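Ethyl acetate hydrolase (Pseudomonas veronii, PDB 5EFZ) hydrolyses ethyl acetate and other short acetate esters to the alcohol and acetate, a step in the bacterial breakdown of short-chain methyl ketones. Local coordinates at residues S229-R234 with I302-F307; E324-R329 with D349-E354; L328-G333 with A342-Q347. All coordinates share one frame; numbering follows the deposited sequence.

Contact 1: S229-R234 with I302-F307; sequences SPEFFR and ISHDQF
Ser-229 sits at the dense end of this small interface, and Glu-231 at its loose end. The CB of Ser-229 lies 3.5 Å from NE2 of Gln-306 and 3.8 Å from CB of His-304, so a single methylene packs against two side chains of the loop. Beside it the Pro-230 ring meets the Gln-306 amide tip to tip, its CD 3.7 Å from NE2. The amide is brought there by a chain bent at chi2 (-60°). The same bend lets Gln-306 NE2 donate to the backbone O of His-304, two residues back in the same loop, at 2.7 Å. That bond is far from straight, 130° at the hydrogen, and the donor stands above the carbonyl plane.

The loop 302-307 follows strand 296-300 of the alpha/beta-hydrolase sheet and carries the inferred catalytic acid. Asp-305 directs its CB away from residues 229-234; its OD2 accepts from ND1 of His-334, the inferred catalytic histidine, while OD1 accepts from Phe-307 N in an Asx turn. Ser-229 is the N-cap of helix 230-234: OG, held between backbone N and carbonyl carbon (chi1 75°), accepts from Phe-232 N at 2.9 Å and also hydrogen-bonds to Ile-331 O.

Toward the partly exposed side packing thins. Glu-231 CB comes no nearer than 4.3 Å to CD2 of His-304, and its carboxylate turns off to Arg-234, which grips it side-on through NE and NH2. An alanine in place of Gln-306 would remove the amide that touches Ser-229 and Pro-230 and would probably loosen the helix start against the loop. Gln-306 also packs on Gln-306 of the second subunit, and Pro-230 on that subunit's Thr-309.

Contact 2: E324-R329 with D349-E354; sequences EFRPLR and DAHLAE
The Arg-326 side chain crosses the His-351 ring obliquely, aliphatic part over the face and guanidinium at the edge. Its CB stands 4.0 Å from the ring centroid, only 11° off the normal, which qualifies as a CH-pi contact. From there the chain runs extended from CG to NE, carrying NH1 round to ND1 of His-351 at 3.0 Å. This bond lies near both planes although guanidinium and ring are 80° apart; as acceptor, ND1 is probably unprotonated here.

Arg-326 follows the short edge strand 324-325 of the alpha/beta-hydrolase sheet, and His-351 and Glu-354, one turn apart, project from helix 342-356 packed beside it. Glu-354, extended beyond CG, brings its carboxylate nearly perpendicular (82°) to the guanidinium. Arg-326 NH1 meets Glu-354 OE1 at 3.0 Å from above the carboxylate plane, whereas NH2 and OE2 form a 2.7 Å salt bridge whose hydrogen bond is weak. On the remaining side NE and NH2 both donate to OE1 of Glu-324, completing a salt-bridge network in which two carboxylates probably stabilise the arginine's charge. The far edge of the imidazole meets Leu-328 CD2, 3.9 Å from CD2 of His-351, and a water joins its NE2 to Pro-327 O.

Contact 3: L328-G333 with A342-Q347; sequences LRSIDG and AQMLDQ
Gln-347 hydrogen-bonds to both backbone polar groups of Arg-329, reaching from helix 342-356, the last helix of this alpha/beta-hydrolase fold, to the loop that leads to the inferred catalytic His-334. Its OE1 accepts from Arg-329 N at 2.9 Å, nearly straight at 176°, in the carbonyl plane and on a lone pair. Its NE2 donates to Arg-329 O, also at 2.9 Å, again on a lone pair and close to the amide plane. Two bonds to one residue fix the rotation of the amide, which the extended chain beyond CG carries out to the loop. The Arg-329 side chain crosses it at about a right angle, with CB 3.8 Å from OE1 of Gln-347, before the rest of the chain departs from the helix.

One turn earlier, Met-344 supplies the apolar half. CG, anti to the backbone N (chi1 -164°), packs 3.7 Å from CB of Ser-330 and 3.9 Å from CB of Leu-328, and SD lies 4.0 Å from the same Ser-330 CB. Leu-328 also runs antiparallel alongside Gln-347, so that its CD2 borders the CB of that glutamine.

The next shell sets the loop in position. Asp-341 hydrogen-bonds to Ser-330 OG through OD2 and to Met-344 N through OD1, tying the turn to the helix start. Asp-332 forms a salt bridge with Arg-237 through OD2, which also bonds Thr-340. Residues 330-333 make a type I beta turn whose closing bond, Gly-333 N to Ser-330 O, is weak at 3.3 Å. Within it Ser-330 OG, anti to its backbone N, accepts from Asp-332 N at 3.0 Å, an ST turn.

Contacts 2 and 3 share Leu-328, Arg-329 and helix 342-356. Contact 3 is centred about 11 Å from contacts 1 and 2, themselves about 19 Å apart. The acid loop meets the shared segment through Ser-303 N and Leu-328 O (2.8 Å), and the residue capping helix 230-234 ties contact 1 to contact 3 (Ser-229 OG to Ile-331 O, 2.6 Å), both probable hydrogen bonds. Contact 1 holds Asp-305, the inferred catalytic acid, and its Gln-306 side chain is about 6 Å from that of His-334. The side chains of Met-344, in contact 3, and His-334 are about 9 Å apart, as are those of Leu-328, through which contact 2 approaches the inferred active site, and Asp-305.

Contact 1: S229-R234 with I302-F307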
loop_
_atom_site.group_PDB
_atom_site.type_symbol
_atom_site.label_atom_id
_atom_site.label_comp_id
_atom_site.label_asym_id
_atom_site.label_seq_id
_atom_site.Cartn_x
_atom_site.Cartn_y
_atom_site.Cartn_z
ATOM N N SER A 229 -0.700 7.437 -5.007
ATOM C CA SER A 229 -0.420 6.279 -5.848
ATOM C C SER A 229 1.048 6.300 -6.249
ATOM O O SER A 229 1.710 7.329 -6.130
ATOM C CB SER A 229 -1.303 6.249 -7.123
ATOM O OG SER A 229 -0.824 7.211 -8.049
ATOM N N PRO A 230 1.583 5.146 -6.683
ATOM C CA PRO A 230 2.951 5.193 -7.207
ATOM C C PRO A 230 3.086 6.187 -8.385
ATOM O O PRO A 230 4.110 6.859 -8.520
ATOM C CB PRO A 230 3.199 3.752 -7.663
ATOM C CG PRO A 230 2.339 2.931 -6.674
ATOM C CD PRO A 230 1.085 3.767 -6.502
ATOM N N GLU A 231 2.060 6.281 -9.223
ATOM C CA GLU A 231 2.098 7.213 -10.354
ATOM C C GLU A 231 2.117 8.677 -9.918
ATOM O O GLU A 231 2.761 9.515 -10.562
ATOM C CB GLU A 231 0.888 7.009 -11.274
ATOM C CG GLU A 231 1.067 5.954 -12.331
ATOM C CD GLU A 231 2.237 6.246 -13.246
ATOM O OE1 GLU A 231 2.072 6.926 -14.290
ATOM O OE2 GLU A 231 3.344 5.791 -12.914
ATOM N N PHE A 232 1.377 8.982 -8.855
ATOM C CA PHE A 232 1.404 10.324 -8.241
ATOM C C PHE A 232 2.845 10.780 -8.047
ATOM O O PHE A 232 3.248 11.895 -8.455
ATOM C CB PHE A 232 0.657 10.287 -6.906
ATOM C CG PHE A 232 0.624 11.611 -6.127
ATOM C CD1 PHE A 232 -0.368 12.552 -6.382
ATOM C CD2 PHE A 232 1.505 11.835 -5.063
ATOM C CE1 PHE A 232 -0.457 13.775 -5.620
ATOM C CE2 PHE A 232 1.430 12.999 -4.309
ATOM C CZ PHE A 232 0.453 13.980 -4.587
ATOM N N PHE A 233 3.628 9.919 -7.410
ATOM C CA PHE A 233 5.018 10.248 -7.111
ATOM C C PHE A 233 5.913 10.119 -8.308
ATOM O O PHE A 233 6.809 10.949 -8.493
ATOM C CB PHE A 233 5.542 9.376 -5.957
ATOM C CG PHE A 233 4.790 9.625 -4.670
ATOM C CD1 PHE A 233 4.951 10.831 -3.987
ATOM C CD2 PHE A 233 3.901 8.681 -4.159
ATOM C CE1 PHE A 233 4.256 11.070 -2.795
ATOM C CE2 PHE A 233 3.185 8.938 -2.988
ATOM C CZ PHE A 233 3.363 10.134 -2.312
ATOM N N ARG A 234 5.701 9.095 -9.130
ATOM C CA ARG A 234 6.581 8.903 -10.259
ATOM C C ARG A 234 6.540 10.111 -11.182
ATOM O O ARG A 234 7.571 10.497 -11.753
ATOM C CB ARG A 234 6.223 7.641 -11.071
ATOM C CG ARG A 234 7.181 7.449 -12.275
ATOM C CD ARG A 234 6.802 6.279 -13.182
ATOM N NE ARG A 234 5.605 6.532 -13.991
ATOM C CZ ARG A 234 5.595 7.178 -15.155
ATOM N NH1 ARG A 234 6.718 7.667 -15.658
ATOM N NH2 ARG A 234 4.448 7.355 -15.816
ATOM N N ILE A 302 -12.048 6.276 -7.273
ATOM C CA ILE A 302 -10.982 7.050 -7.895
ATOM C C ILE A 302 -10.065 6.027 -8.540
ATOM O O ILE A 302 -9.742 5.022 -7.906
ATOM C CB ILE A 302 -10.262 7.933 -6.860
ATOM C CG1 ILE A 302 -11.249 9.051 -6.404
ATOM C CG2 ILE A 302 -8.904 8.489 -7.420
ATOM C CD1 ILE A 302 -10.793 9.853 -5.175
ATOM N N SER A 303 -9.695 6.266 -9.804
ATOM C CA SER A 303 -9.017 5.253 -10.611
ATOM C C SER A 303 -7.783 4.636 -9.942
ATOM O O SER A 303 -7.580 3.402 -10.010
ATOM C CB SER A 303 -8.632 5.848 -11.992
ATOM O OG SER A 303 -7.744 6.956 -11.848
ATOM N N HIS A 304 -6.964 5.463 -9.281
ATOM C CA HIS A 304 -5.696 4.983 -8.735
ATOM C C HIS A 304 -5.743 4.839 -7.199
ATOM O O HIS A 304 -4.708 4.762 -6.543
ATOM C CB HIS A 304 -4.534 5.923 -9.162
ATOM C CG HIS A 304 -4.176 5.817 -10.611
ATOM N ND1 HIS A 304 -5.054 6.152 -11.636
ATOM C CD2 HIS A 304 -3.057 5.369 -11.232
ATOM C CE1 HIS A 304 -4.474 5.952 -12.794
ATOM N NE2 HIS A 304 -3.247 5.478 -12.581
ATOM N N ASP A 305 -6.948 4.790 -6.638
ATOM C CA ASP A 305 -7.127 4.503 -5.197
ATOM C C ASP A 305 -6.535 3.127 -4.867
ATOM O O ASP A 305 -6.918 2.116 -5.456
ATOM C CB ASP A 305 -8.635 4.579 -4.838
ATOM C CG ASP A 305 -8.904 4.615 -3.335
ATOM O OD1 ASP A 305 -8.195 3.926 -2.561
ATOM O OD2 ASP A 305 -9.834 5.369 -2.934
ATOM N N GLN A 306 -5.591 3.086 -3.926
ATOM C CA GLN A 306 -4.920 1.859 -3.539
ATOM C C GLN A 306 -5.715 0.943 -2.627
ATOM O O GLN A 306 -5.313 -0.213 -2.456
ATOM C CB GLN A 306 -3.601 2.206 -2.859
ATOM C CG GLN A 306 -2.710 3.094 -3.710
ATOM C CD GLN A 306 -2.336 2.454 -5.024
ATOM O OE1 GLN A 306 -1.858 1.319 -5.050
ATOM N NE2 GLN A 306 -2.546 3.181 -6.134
ATOM N N PHE A 307 -6.773 1.428 -1.982
ATOM C CA PHE A 307 -7.443 0.541 -1.028
ATOM C C PHE A 307 -8.959 0.491 -1.133
ATOM O O PHE A 307 -9.563 -0.477 -0.660
ATOM C CB PHE A 307 -7.001 0.859 0.429
ATOM C CG PHE A 307 -7.255 2.249 0.873
ATOM C CD1 PHE A 307 -8.410 2.558 1.577
ATOM C CD2 PHE A 307 -6.316 3.241 0.662
ATOM C CE1 PHE A 307 -8.651 3.842 2.014
ATOM C CE2 PHE A 307 -6.543 4.528 1.094
ATOM C CZ PHE A 307 -7.719 4.829 1.782
#

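Contact 2: E324-R329 with D349-E354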
loop_
_atom_site.group_PDB
_atom_site.type_symbol
_atom_site.label_atom_id
_atom_site.label_comp_id
_atom_site.label_asym_id
_atom_site.label_seq_id
_atom_site.Cartn_x
_atom_site.Cartn_y
_atom_site.Cartn_z
ATOM N N GLU A 324 -25.243 3.621 -11.664
ATOM C CA GLU A 324 -24.274 3.795 -12.750
ATOM C C GLU A 324 -22.883 3.782 -12.181
ATOM O O GLU A 324 -22.659 4.290 -11.094
ATOM C CB GLU A 324 -24.504 5.095 -13.510
ATOM C CG GLU A 324 -25.892 5.133 -14.133
ATOM C CD GLU A 324 -26.114 6.313 -15.041
ATOM O OE1 GLU A 324 -25.122 6.896 -15.510
ATOM O OE2 GLU A 324 -27.296 6.662 -15.290
ATOM N N PHE A 325 -21.955 3.221 -12.937
ATOM C CA PHE A 325 -20.557 3.159 -12.521
ATOM C C PHE A 325 -19.793 4.281 -13.218
ATOM O O PHE A 325 -19.714 4.322 -14.457
ATOM C CB PHE A 325 -19.980 1.772 -12.869
ATOM C CG PHE A 325 -18.604 1.518 -12.308
ATOM C CD1 PHE A 325 -18.409 1.482 -10.939
ATOM C CD2 PHE A 325 -17.520 1.276 -13.161
ATOM C CE1 PHE A 325 -17.134 1.215 -10.404
ATOM C CE2 PHE A 325 -16.229 1.015 -12.634
ATOM C CZ PHE A 325 -16.053 1.001 -11.244
ATOM N N ARG A 326 -19.327 5.250 -12.441
ATOM C CA ARG A 326 -18.637 6.416 -12.989
ATOM C C ARG A 326 -17.310 6.705 -12.265
ATOM O O ARG A 326 -17.239 7.596 -11.437
ATOM C CB ARG A 326 -19.548 7.634 -12.911
ATOM C CG ARG A 326 -20.686 7.553 -13.963
ATOM C CD ARG A 326 -21.776 8.534 -13.726
ATOM N NE ARG A 326 -22.804 8.494 -14.778
ATOM C CZ ARG A 326 -23.138 9.525 -15.543
ATOM N NH1 ARG A 326 -22.503 10.672 -15.401
ATOM N NH2 ARG A 326 -24.102 9.411 -16.456
ATOM N N PRO A 327 -16.266 5.957 -12.612
ATOM C CA PRO A 327 -14.982 6.179 -11.921
ATOM C C PRO A 327 -14.454 7.591 -12.199
ATOM O O PRO A 327 -14.621 8.088 -13.330
ATOM C CB PRO A 327 -14.043 5.135 -12.541
ATOM C CG PRO A 327 -14.921 4.177 -13.263
ATOM C CD PRO A 327 -16.162 4.948 -13.672
ATOM N N LEU A 328 -13.801 8.182 -11.202
ATOM C CA LEU A 328 -13.102 9.450 -11.343
ATOM C C LEU A 328 -11.666 9.155 -11.761
ATOM O O LEU A 328 -10.993 8.355 -11.111
ATOM C CB LEU A 328 -13.111 10.217 -10.022
ATOM C CG LEU A 328 -14.524 10.603 -9.576
ATOM C CD1 LEU A 328 -14.441 11.161 -8.183
ATOM C CD2 LEU A 328 -15.085 11.665 -10.532
ATOM N N ARG A 329 -11.182 9.797 -12.811
ATOM C CA ARG A 329 -9.845 9.461 -13.322
ATOM C C ARG A 329 -8.864 10.382 -12.617
ATOM O O ARG A 329 -8.889 11.597 -12.849
ATOM C CB ARG A 329 -9.765 9.648 -14.847
ATOM C CG ARG A 329 -10.660 8.683 -15.612
ATOM C CD ARG A 329 -10.905 9.085 -17.065
ATOM N NE ARG A 329 -11.712 8.029 -17.671
ATOM C CZ ARG A 329 -11.288 7.180 -18.605
ATOM N NH1 ARG A 329 -10.084 7.307 -19.134
ATOM N NH2 ARG A 329 -12.100 6.230 -19.043
ATOM N N ASP A 349 -17.816 17.383 -10.609
ATOM C CA ASP A 349 -18.896 18.371 -10.711
ATOM C C ASP A 349 -19.834 18.002 -11.850
ATOM O O ASP A 349 -21.076 18.177 -11.739
ATOM C CB ASP A 349 -18.344 19.795 -10.924
ATOM C CG ASP A 349 -18.022 20.509 -9.601
ATOM O OD1 ASP A 349 -18.552 20.091 -8.541
ATOM O OD2 ASP A 349 -17.241 21.488 -9.618
ATOM N N ALA A 350 -19.241 17.521 -12.943
ATOM C CA ALA A 350 -20.018 17.171 -14.139
ATOM C C ALA A 350 -20.931 15.972 -13.841
ATOM O O ALA A 350 -22.122 15.983 -14.191
ATOM C CB ALA A 350 -19.094 16.885 -15.326
ATOM N N HIS A 351 -20.387 14.947 -13.180
ATOM C CA HIS A 351 -21.198 13.777 -12.819
ATOM C C HIS A 351 -22.300 14.173 -11.820
ATOM O O HIS A 351 -23.464 13.789 -11.961
ATOM C CB HIS A 351 -20.344 12.654 -12.202
ATOM C CG HIS A 351 -19.408 11.995 -13.161
ATOM N ND1 HIS A 351 -19.812 11.469 -14.377
ATOM C CD2 HIS A 351 -18.076 11.754 -13.092
ATOM C CE1 HIS A 351 -18.779 10.944 -15.000
ATOM N NE2 HIS A 351 -17.704 11.103 -14.233
ATOM N N LEU A 352 -21.930 14.931 -10.799
ATOM C CA LEU A 352 -22.922 15.327 -9.794
ATOM C C LEU A 352 -24.036 16.204 -10.379
ATOM O O LEU A 352 -25.195 16.092 -9.973
ATOM C CB LEU A 352 -22.264 16.069 -8.644
ATOM C CG LEU A 352 -21.399 15.241 -7.680
ATOM C CD1 LEU A 352 -20.866 16.167 -6.578
ATOM C CD2 LEU A 352 -22.148 14.035 -7.098
ATOM N N ALA A 353 -23.691 17.087 -11.312
ATOM C CA ALA A 353 -24.708 17.935 -11.923
ATOM C C ALA A 353 -25.669 17.059 -12.739
ATOM O O ALA A 353 -26.884 17.290 -12.769
ATOM C CB ALA A 353 -24.054 19.026 -12.799
ATOM N N GLU A 354 -25.134 16.022 -13.363
ATOM C CA GLU A 354 -25.953 15.133 -14.176
ATOM C C GLU A 354 -26.870 14.340 -13.259
ATOM O O GLU A 354 -28.047 14.172 -13.537
ATOM C CB GLU A 354 -25.084 14.198 -15.015
ATOM C CG GLU A 354 -25.898 13.223 -15.845
ATOM C CD GLU A 354 -25.058 12.424 -16.820
ATOM O OE1 GLU A 354 -23.867 12.752 -17.017
ATOM O OE2 GLU A 354 -25.601 11.459 -17.391
HETATM O O HOH W 1 -14.898 10.666 -14.598
#

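Contact 3: L328-G333 with A342-Q347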
loop_
_atom_site.group_PDB
_atom_site.type_symbol
_atom_site.label_atom_id
_atom_site.label_comp_id
_atom_site.label_asym_id
_atom_site.label_seq_id
_atom_site.Cartn_x
_atom_site.Cartn_y
_atom_site.Cartn_z
ATOM N N LEU A 328 -13.801 8.182 -11.202
ATOM C CA LEU A 328 -13.102 9.450 -11.343
ATOM C C LEU A 328 -11.666 9.155 -11.761
ATOM O O LEU A 328 -10.993 8.355 -11.111
ATOM C CB LEU A 328 -13.111 10.217 -10.022
ATOM C CG LEU A 328 -14.524 10.603 -9.576
ATOM C CD1 LEU A 328 -14.441 11.161 -8.183
ATOM C CD2 LEU A 328 -15.085 11.665 -10.532
ATOM N N ARG A 329 -11.182 9.797 -12.811
ATOM C CA ARG A 329 -9.845 9.461 -13.322
ATOM C C ARG A 329 -8.864 10.382 -12.617
ATOM O O ARG A 329 -8.889 11.597 -12.849
ATOM C CB ARG A 329 -9.765 9.648 -14.847
ATOM C CG ARG A 329 -10.660 8.683 -15.612
ATOM C CD ARG A 329 -10.905 9.085 -17.065
ATOM N NE ARG A 329 -11.712 8.029 -17.671
ATOM C CZ ARG A 329 -11.288 7.180 -18.605
ATOM N NH1 ARG A 329 -10.084 7.307 -19.134
ATOM N NH2 ARG A 329 -12.100 6.230 -19.043
ATOM N N SER A 330 -8.025 9.830 -11.745
ATOM C CA SER A 330 -7.034 10.650 -11.071
ATOM C C SER A 330 -5.886 9.807 -10.547
ATOM O O SER A 330 -6.110 8.876 -9.766
ATOM C CB SER A 330 -7.673 11.409 -9.886
ATOM O OG SER A 330 -6.649 12.119 -9.201
ATOM N N ILE A 331 -4.662 10.146 -10.939
ATOM C CA ILE A 331 -3.510 9.432 -10.384
ATOM C C ILE A 331 -3.248 9.860 -8.937
ATOM O O ILE A 331 -2.351 9.304 -8.283
ATOM C CB ILE A 331 -2.235 9.647 -11.233
ATOM C CG1 ILE A 331 -1.827 11.123 -11.224
ATOM C CG2 ILE A 331 -2.440 9.116 -12.686
ATOM C CD1 ILE A 331 -0.477 11.371 -11.813
ATOM N N ASP A 332 -4.005 10.843 -8.420
ATOM C CA ASP A 332 -3.788 11.261 -7.025
ATOM C C ASP A 332 -4.352 10.203 -6.077
ATOM O O ASP A 332 -4.060 10.214 -4.890
ATOM C CB ASP A 332 -4.430 12.625 -6.702
ATOM C CG ASP A 332 -3.682 13.798 -7.336
ATOM O OD1 ASP A 332 -2.953 13.604 -8.338
ATOM O OD2 ASP A 332 -3.840 14.938 -6.857
ATOM N N GLY A 333 -5.142 9.276 -6.596
ATOM C CA GLY A 333 -5.576 8.161 -5.757
ATOM C C GLY A 333 -6.511 8.633 -4.653
ATOM O O GLY A 333 -7.199 9.666 -4.761
ATOM N N ALA A 342 -7.468 19.257 -9.673
ATOM C CA ALA A 342 -8.550 20.076 -10.211
ATOM C C ALA A 342 -9.261 19.374 -11.395
ATOM O O ALA A 342 -10.442 19.620 -11.618
ATOM C CB ALA A 342 -8.012 21.458 -10.641
ATOM N N GLN A 343 -8.556 18.517 -12.148
ATOM C CA GLN A 343 -9.223 17.753 -13.232
ATOM C C GLN A 343 -10.283 16.835 -12.644
ATOM O O GLN A 343 -11.397 16.708 -13.160
ATOM C CB GLN A 343 -8.235 16.885 -14.044
ATOM C CG GLN A 343 -7.240 17.628 -14.868
ATOM C CD GLN A 343 -7.749 18.082 -16.240
ATOM O OE1 GLN A 343 -7.974 19.264 -16.438
ATOM N NE2 GLN A 343 -7.822 17.165 -17.213
ATOM N N MET A 344 -9.898 16.143 -11.583
ATOM C CA MET A 344 -10.806 15.250 -10.890
ATOM C C MET A 344 -12.009 15.994 -10.304
ATOM O O MET A 344 -13.145 15.535 -10.430
ATOM C CB MET A 344 -10.054 14.496 -9.782
ATOM C CG MET A 344 -10.798 13.284 -9.258
ATOM S SD MET A 344 -10.517 13.002 -7.489
ATOM C CE MET A 344 -11.543 14.406 -6.965
ATOM N N LEU A 345 -11.784 17.143 -9.673
ATOM C CA LEU A 345 -12.913 17.984 -9.210
ATOM C C LEU A 345 -13.850 18.390 -10.358
ATOM O O LEU A 345 -15.065 18.443 -10.169
ATOM C CB LEU A 345 -12.405 19.249 -8.511
ATOM C CG LEU A 345 -11.671 18.942 -7.172
ATOM C CD1 LEU A 345 -11.221 20.217 -6.509
ATOM C CD2 LEU A 345 -12.535 18.142 -6.197
ATOM N N ASP A 346 -13.277 18.695 -11.528
ATOM C CA ASP A 346 -14.085 19.081 -12.676
ATOM C C ASP A 346 -14.936 17.888 -13.132
ATOM O O ASP A 346 -16.132 18.046 -13.392
ATOM C CB ASP A 346 -13.189 19.602 -13.798
ATOM C CG ASP A 346 -13.973 20.158 -14.957
ATOM O OD1 ASP A 346 -14.505 21.279 -14.832
ATOM O OD2 ASP A 346 -14.042 19.473 -16.006
ATOM N N GLN A 347 -14.341 16.690 -13.185
ATOM C CA GLN A 347 -15.133 15.505 -13.543
ATOM C C GLN A 347 -16.256 15.272 -12.553
ATOM O O GLN A 347 -17.404 14.951 -12.921
ATOM C CB GLN A 347 -14.264 14.250 -13.587
ATOM C CG GLN A 347 -13.067 14.286 -14.480
ATOM C CD GLN A 347 -12.174 13.080 -14.169
ATOM O OE1 GLN A 347 -12.670 11.947 -14.017
ATOM N NE2 GLN A 347 -10.875 13.326 -14.029
#